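Local coordinates for protein transcarboxylase 5S subunit (Propionibacterium freudenreichii subsp. shermanii, PDB 1RQB) that transfers a carboxyl group from the biotin of the 1.3S subunit to pyruvate, forming oxaloacetate, using a cobalt ion, at residues 70-75 with 82-87; 152-157 with 188-193. All blocks are in the same frame, centred on the assembly; numbering follows the deposited sequence.

Contact 1 (70-75 with 82-87); sequences ATYDSC and DPWERL
Helices 71-77 and 83-93, which follow strand 63-68 of the TIM barrel, meet here through Y72 and C75 of the first and P83, W84 and R86 of the second. P83, in the first turn of its helix, packs against both Y72 and C75. Its CG lies over the centre of the Y72 ring in a CH-pi contact, 3.7 Å from the ring centroid, and is 3.8 Å from C75 CB. Proline suits this place because its rigid ring is an apolar plug and its missing N-H costs nothing in a first turn. The Y72 ring, with CG anti to the backbone N (chi1 -161°), passes P83 and turns an edge to the face of W84 in an offset edge-to-face pair, planes at 90°. At its far end Y72 OH accepts a bent hydrogen bond from W84 NE1 (2.8 Å, 137°), tilted from the indole plane. W84 is held at its base as well, since D82 OD1 accepts from W84 N at 3.0 Å, the capping bond of the N-cap residue. C75 SG lies over one face of the R86 guanidinium, 3.4 Å from R86 CZ, while R86 NH2 makes a salt bridge with E81. The buried tyrosine hydroxyl is thus gripped by W84 NE1 and T452 OG1, which ties the contact to helix 447-455, and the arginine charge is probably balanced by E81 beside a polarisable sulfur.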
ATOM      1  N   ALA A  70      -6.523  17.381 -14.556  1.00 14.97           N
ATOM      2  CA  ALA A  70      -7.886  17.199 -15.076  1.00 14.22           C
ATOM      3  C   ALA A  70      -8.919  17.947 -14.229  1.00 15.74           C
ATOM      4  O   ALA A  70     -10.113  17.874 -14.518  1.00 12.45           O
ATOM      5  CB  ALA A  70      -8.229  15.703 -15.096  1.00 15.71           C
ATOM      6  N   THR A  71      -8.500  18.692 -13.211  1.00 11.25           N
ATOM      7  CA  THR A  71      -9.495  19.349 -12.350  1.00 16.15           C
ATOM      8  C   THR A  71     -10.228  20.490 -13.060  1.00 19.86           C
ATOM      9  O   THR A  71     -11.378  20.779 -12.732  1.00 14.70           O
ATOM     10  CB  THR A  71      -8.888  19.899 -11.045  1.00 17.53           C
ATOM     11  OG1 THR A  71      -7.949  20.933 -11.345  1.00 19.26           O
ATOM     12  CG2 THR A  71      -8.210  18.784 -10.259  1.00 17.15           C
ATOM     13  N   TYR A  72      -9.587  21.158 -14.017  1.00 13.49           N
ATOM     14  CA  TYR A  72     -10.268  22.259 -14.715  1.00 14.85           C
ATOM     15  C   TYR A  72     -11.469  21.674 -15.462  1.00 15.53           C
ATOM     16  O   TYR A  72     -12.604  22.124 -15.314  1.00 15.57           O
ATOM     17  CB  TYR A  72      -9.294  22.926 -15.691  1.00 13.48           C
ATOM     18  CG  TYR A  72      -9.672  24.324 -16.142  1.00 13.74           C
ATOM     19  CD1 TYR A  72      -8.947  25.434 -15.698  1.00 14.75           C
ATOM     20  CD2 TYR A  72     -10.706  24.533 -17.060  1.00 13.67           C
ATOM     21  CE1 TYR A  72      -9.231  26.718 -16.167  1.00 14.89           C
ATOM     22  CE2 TYR A  72     -11.000  25.821 -17.541  1.00 16.29           C
ATOM     23  CZ  TYR A  72     -10.252  26.902 -17.089  1.00 14.66           C
ATOM     24  OH  TYR A  72     -10.503  28.164 -17.567  1.00 17.31           O
ATOM     25  N   ASP A  73     -11.208  20.640 -16.245  1.00 12.54           N
ATOM     26  CA  ASP A  73     -12.261  19.954 -17.007  1.00 16.55           C
ATOM     27  C   ASP A  73     -13.359  19.448 -16.066  1.00 15.12           C
ATOM     28  O   ASP A  73     -14.545  19.636 -16.332  1.00 12.89           O
ATOM     29  CB  ASP A  73     -11.674  18.761 -17.764  1.00 20.02           C
ATOM     30  CG  ASP A  73     -12.754  17.900 -18.413  1.00 28.13           C
ATOM     31  OD1 ASP A  73     -13.240  18.275 -19.498  1.00 33.20           O
ATOM     32  OD2 ASP A  73     -13.135  16.862 -17.829  1.00 31.60           O
ATOM     33  N   SER A  74     -12.983  18.798 -14.968  1.00 16.41           N
ATOM     34  CA  SER A  74     -13.990  18.237 -14.054  1.00 17.18           C
ATOM     35  C   SER A  74     -14.892  19.324 -13.470  1.00 18.92           C
ATOM     36  O   SER A  74     -16.099  19.138 -13.322  1.00 14.51           O
ATOM     37  CB  SER A  74     -13.324  17.486 -12.909  1.00 19.90           C
ATOM     38  OG  SER A  74     -14.319  16.907 -12.076  1.00 26.53           O
ATOM     39  N   CYS A  75     -14.298  20.452 -13.109  1.00 13.39           N
ATOM     40  CA  CYS A  75     -15.076  21.550 -12.518  1.00 13.24           C
ATOM     41  C   CYS A  75     -16.200  21.994 -13.456  1.00 13.50           C
ATOM     42  O   CYS A  75     -17.357  22.082 -13.049  1.00 13.24           O
ATOM     43  CB  CYS A  75     -14.171  22.756 -12.238  1.00 16.83           C
ATOM     44  SG  CYS A  75     -13.238  22.651 -10.695  1.00 22.47           S
ATOM     45  N   ASP A  82     -16.702  26.981 -11.302  1.00 13.73           N
ATOM     46  CA  ASP A  82     -15.719  27.772 -12.058  1.00 14.67           C
ATOM     47  C   ASP A  82     -14.342  27.462 -11.464  1.00 12.32           C
ATOM     48  O   ASP A  82     -14.091  27.742 -10.293  1.00 10.84           O
ATOM     49  CB  ASP A  82     -16.015  29.273 -11.917  1.00 14.96           C
ATOM     50  CG  ASP A  82     -15.209  30.119 -12.893  1.00 25.49           C
ATOM     51  OD1 ASP A  82     -14.063  29.730 -13.209  1.00 23.56           O
ATOM     52  OD2 ASP A  82     -15.719  31.173 -13.338  1.00 27.83           O
ATOM     53  N   PRO A  83     -13.431  26.885 -12.263  1.00 13.59           N
ATOM     54  CA  PRO A  83     -12.085  26.540 -11.773  1.00 12.54           C
ATOM     55  C   PRO A  83     -11.333  27.743 -11.198  1.00 14.63           C
ATOM     56  O   PRO A  83     -10.534  27.605 -10.273  1.00 12.90           O
ATOM     57  CB  PRO A  83     -11.378  25.994 -13.017  1.00 13.94           C
ATOM     58  CG  PRO A  83     -12.485  25.630 -13.961  1.00 19.85           C
ATOM     59  CD  PRO A  83     -13.540  26.674 -13.715  1.00 13.50           C
ATOM     60  N   TRP A  84     -11.576  28.924 -11.754  1.00 12.78           N
ATOM     61  CA  TRP A  84     -10.886  30.128 -11.271  1.00 13.44           C
ATOM     62  C   TRP A  84     -11.391  30.504  -9.875  1.00 14.87           C
ATOM     63  O   TRP A  84     -10.644  31.043  -9.059  1.00 14.45           O
ATOM     64  CB  TRP A  84     -11.071  31.279 -12.278  1.00 12.18           C
ATOM     65  CG  TRP A  84     -10.463  30.966 -13.638  1.00 14.85           C
ATOM     66  CD1 TRP A  84     -11.116  30.464 -14.730  1.00 13.52           C
ATOM     67  CD2 TRP A  84      -9.085  31.095 -14.023  1.00 13.20           C
ATOM     68  NE1 TRP A  84     -10.237  30.276 -15.762  1.00 15.09           N
ATOM     69  CE2 TRP A  84      -8.983  30.652 -15.360  1.00 17.02           C
ATOM     70  CE3 TRP A  84      -7.926  31.542 -13.368  1.00 15.55           C
ATOM     71  CZ2 TRP A  84      -7.765  30.640 -16.059  1.00 14.23           C
ATOM     72  CZ3 TRP A  84      -6.719  31.534 -14.061  1.00 13.63           C
ATOM     73  CH2 TRP A  84      -6.646  31.085 -15.394  1.00 14.22           C
ATOM     74  N   GLU A  85     -12.655  30.222  -9.582  1.00 14.90           N
ATOM     75  CA  GLU A  85     -13.179  30.535  -8.245  1.00 16.08           C
ATOM     76  C   GLU A  85     -12.563  29.564  -7.235  1.00 14.37           C
ATOM     77  O   GLU A  85     -12.301  29.922  -6.088  1.00 14.16           O
ATOM     78  CB  GLU A  85     -14.704  30.408  -8.228  1.00 23.32           C
ATOM     79  CG  GLU A  85     -15.343  30.699  -6.878  1.00 35.36           C
ATOM     80  CD  GLU A  85     -15.245  32.161  -6.469  1.00 44.00           C
ATOM     81  OE1 GLU A  85     -15.793  32.509  -5.396  1.00 51.11           O
ATOM     82  OE2 GLU A  85     -14.628  32.961  -7.212  1.00 46.20           O
ATOM     83  N   ARG A  86     -12.334  28.324  -7.665  1.00 14.66           N
ATOM     84  CA  ARG A  86     -11.724  27.329  -6.772  1.00 10.91           C
ATOM     85  C   ARG A  86     -10.301  27.774  -6.423  1.00 11.91           C
ATOM     86  O   ARG A  86      -9.883  27.712  -5.268  1.00 11.34           O
ATOM     87  CB  ARG A  86     -11.689  25.942  -7.439  1.00 13.87           C
ATOM     88  CG  ARG A  86     -10.924  24.895  -6.615  1.00 15.09           C
ATOM     89  CD  ARG A  86     -10.851  23.507  -7.285  1.00 18.05           C
ATOM     90  NE  ARG A  86     -12.148  22.835  -7.327  1.00 19.61           N
ATOM     91  CZ  ARG A  86     -12.315  21.543  -7.610  1.00 21.87           C
ATOM     92  NH1 ARG A  86     -11.267  20.777  -7.889  1.00 16.30           N
ATOM     93  NH2 ARG A  86     -13.531  21.003  -7.575  1.00 15.57           N
ATOM     94  N   LEU A  87      -9.561  28.231  -7.430  1.00 11.25           N
ATOM     95  CA  LEU A  87      -8.186  28.701  -7.209  1.00 11.89           C
ATOM     96  C   LEU A  87      -8.200  29.902  -6.260  1.00 13.73           C
ATOM     97  O   LEU A  87      -7.405  29.969  -5.325  1.00 13.31           O
ATOM     98  CB  LEU A  87      -7.523  29.098  -8.536  1.00 10.28           C
ATOM     99  CG  LEU A  87      -6.153  29.788  -8.445  1.00 16.28           C
ATOM    100  CD1 LEU A  87      -5.175  28.932  -7.636  1.00 18.05           C
ATOM    101  CD2 LEU A  87      -5.620  30.025  -9.847  1.00 15.25           C
TER

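Contact 2 (152-157 with 188-193)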
ATOM      1  N   ALA A 152       6.992  32.108 -19.524  1.00 18.98           N
ATOM      2  CA  ALA A 152       5.853  32.896 -19.031  1.00 15.88           C
ATOM      3  C   ALA A 152       5.799  32.807 -17.504  1.00 16.08           C
ATOM      4  O   ALA A 152       5.445  33.769 -16.824  1.00 13.62           O
ATOM      5  CB  ALA A 152       4.558  32.382 -19.646  1.00 14.67           C
ATOM      6  N   VAL A 153       6.158  31.653 -16.951  1.00 12.86           N
ATOM      7  CA  VAL A 153       6.142  31.510 -15.489  1.00 11.43           C
ATOM      8  C   VAL A 153       7.225  32.400 -14.874  1.00 14.65           C
ATOM      9  O   VAL A 153       7.002  33.051 -13.854  1.00 15.53           O
ATOM     10  CB  VAL A 153       6.346  30.029 -15.077  1.00 13.08           C
ATOM     11  CG1 VAL A 153       6.561  29.919 -13.573  1.00 10.31           C
ATOM     12  CG2 VAL A 153       5.122  29.221 -15.488  1.00  9.83           C
ATOM     13  N   LYS A 154       8.400  32.437 -15.501  1.00 14.95           N
ATOM     14  CA  LYS A 154       9.502  33.269 -14.997  1.00 18.88           C
ATOM     15  C   LYS A 154       9.120  34.748 -15.112  1.00 18.39           C
ATOM     16  O   LYS A 154       9.444  35.554 -14.242  1.00 19.67           O
ATOM     17  CB  LYS A 154      10.794  33.001 -15.786  1.00 21.83           C
ATOM     18  CG  LYS A 154      11.285  31.561 -15.702  1.00 31.58           C
ATOM     19  CD  LYS A 154      11.494  31.131 -14.248  1.00 35.98           C
ATOM     20  CE  LYS A 154      12.518  32.018 -13.542  1.00 41.98           C
ATOM     21  NZ  LYS A 154      12.647  31.715 -12.085  1.00 41.79           N
ATOM     22  N   LYS A 155       8.437  35.100 -16.194  1.00 19.49           N
ATOM     23  CA  LYS A 155       7.998  36.486 -16.407  1.00 23.56           C
ATOM     24  C   LYS A 155       7.088  36.908 -15.251  1.00 25.60           C
ATOM     25  O   LYS A 155       7.171  38.031 -14.758  1.00 25.70           O
ATOM     26  CB  LYS A 155       7.216  36.609 -17.718  1.00 26.10           C
ATOM     27  CG  LYS A 155       6.677  38.025 -17.974  1.00 31.96           C
ATOM     28  CD  LYS A 155       5.817  38.111 -19.231  1.00 35.84           C
ATOM     29  CE  LYS A 155       6.589  37.695 -20.480  1.00 41.76           C
ATOM     30  NZ  LYS A 155       5.826  37.980 -21.731  1.00 43.29           N
ATOM     31  N   ALA A 156       6.229  35.992 -14.813  1.00 23.15           N
ATOM     32  CA  ALA A 156       5.284  36.280 -13.724  1.00 21.22           C
ATOM     33  C   ALA A 156       5.996  36.253 -12.370  1.00 19.18           C
ATOM     34  O   ALA A 156       5.388  36.532 -11.338  1.00 22.36           O
ATOM     35  CB  ALA A 156       4.146  35.269 -13.742  1.00 21.09           C
ATOM     36  N   GLY A 157       7.279  35.912 -12.374  1.00 19.08           N
ATOM     37  CA  GLY A 157       8.039  35.858 -11.138  1.00 21.43           C
ATOM     38  C   GLY A 157       7.720  34.650 -10.262  1.00 22.42           C
ATOM     39  O   GLY A 157       7.991  34.655  -9.062  1.00 20.38           O
ATOM     40  N   GLY A 188      15.616  27.880 -17.997  1.00 25.80           N
ATOM     41  CA  GLY A 188      15.199  28.559 -16.779  1.00 26.58           C
ATOM     42  C   GLY A 188      14.498  27.852 -15.635  1.00 26.02           C
ATOM     43  O   GLY A 188      14.030  28.518 -14.712  1.00 25.29           O
ATOM     44  N   ALA A 189      14.431  26.527 -15.661  1.00 22.22           N
ATOM     45  CA  ALA A 189      13.744  25.791 -14.589  1.00 19.35           C
ATOM     46  C   ALA A 189      14.355  26.119 -13.225  1.00 19.33           C
ATOM     47  O   ALA A 189      15.574  26.141 -13.056  1.00 19.29           O
ATOM     48  CB  ALA A 189      13.823  24.273 -14.851  1.00 18.80           C
ATOM     49  N   ASP A 190      13.493  26.374 -12.251  1.00 13.13           N
ATOM     50  CA  ASP A 190      13.927  26.643 -10.873  1.00 16.56           C
ATOM     51  C   ASP A 190      14.116  25.298 -10.170  1.00 15.02           C
ATOM     52  O   ASP A 190      14.836  25.182  -9.181  1.00 17.06           O
ATOM     53  CB  ASP A 190      12.868  27.466 -10.139  1.00 21.35           C
ATOM     54  CG  ASP A 190      12.704  28.844 -10.738  1.00 25.72           C
ATOM     55  OD1 ASP A 190      13.698  29.596 -10.720  1.00 29.98           O
ATOM     56  OD2 ASP A 190      11.603  29.172 -11.237  1.00 21.50           O
ATOM     57  N   SER A 191      13.444  24.284 -10.688  1.00 15.73           N
ATOM     58  CA  SER A 191      13.566  22.928 -10.132  1.00 15.63           C
ATOM     59  C   SER A 191      13.179  21.915 -11.213  1.00 11.89           C
ATOM     60  O   SER A 191      12.589  22.259 -12.235  1.00 11.98           O
ATOM     61  CB  SER A 191      12.679  22.767  -8.886  1.00 16.66           C
ATOM     62  OG  SER A 191      11.297  22.877  -9.197  1.00 18.14           O
ATOM     63  N   ILE A 192      13.553  20.667 -10.984  1.00 12.02           N
ATOM     64  CA  ILE A 192      13.252  19.577 -11.922  1.00 12.98           C
ATOM     65  C   ILE A 192      12.325  18.582 -11.223  1.00 13.70           C
ATOM     66  O   ILE A 192      12.575  18.194 -10.084  1.00 13.47           O
ATOM     67  CB  ILE A 192      14.522  18.796 -12.310  1.00 15.65           C
ATOM     68  CG1 ILE A 192      15.496  19.711 -13.056  1.00 18.99           C
ATOM     69  CG2 ILE A 192      14.143  17.576 -13.176  1.00 17.86           C
ATOM     70  CD1 ILE A 192      14.949  20.225 -14.356  1.00 19.73           C
ATOM     71  N   ALA A 193      11.260  18.183 -11.901  1.00 13.22           N
ATOM     72  CA  ALA A 193      10.340  17.195 -11.320  1.00 11.97           C
ATOM     73  C   ALA A 193      10.488  15.886 -12.097  1.00 14.40           C
ATOM     74  O   ALA A 193      10.512  15.894 -13.326  1.00 13.43           O
ATOM     75  CB  ALA A 193       8.892  17.674 -11.427  1.00 10.13           C
TER
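K154 and D190 approach from opposite directions into a salt bridge and, with G188, account for nearly all of this contact between the last turn of helix 144-155 and the loop leading into strand 191-193. D190 OD1 accepts through its syn lone pair from K154 NZ, at 2.7 Å, while a weak second bond from NZ reaches D190 OD2 at 2.9 Å. The lysine chain is bent at chi2 and chi3 (-56° and -59°), which curls it back and brings CD to 3.7 Å from G188 O. G188 has positive phi and closes the preceding helix as the C-prime residue of a Schellman motif; a side chain there would jam against the carbonyl oxygen before it, and glycine avoids this. D190 OD2 also accepts from A160 N, at strand 159-163, so the backbone of a neighbouring strand positions the carboxylate that receives the lysine. A leucine in place of K154 would probably leave the D190 carboxylate without its cationic mate, held mainly by the A160 N-H. With both residues partly exposed, water probably screens their attraction, and the long, flexible lysine bridges helix and loop where the nearest CA atoms, of K154 and G188, are 7.6 Å apart.

In the fold
Both contacts belong to the barrel, but to different parts of its circuit. Contact 1 is buried and joins two helices close in sequence, after strand 63-68; contact 2 is a smaller surface contact between a helix end and the loop entering strand 191-193. Strand 159-163 lies between the two segments of contact 2 in sequence and pairs with strand 191-193. Their chemistry follows: aromatic, proline and sulfur packing with one hydrogen bond between the two segments in the core, a lone ion pair at the surface. Contact 1 includes A70, a substrate-binding residue, and T71 lies beside R33, whereas contact 2 is away from the substrate and cobalt sites. Their centres are about 23 Å apart, and they share no element.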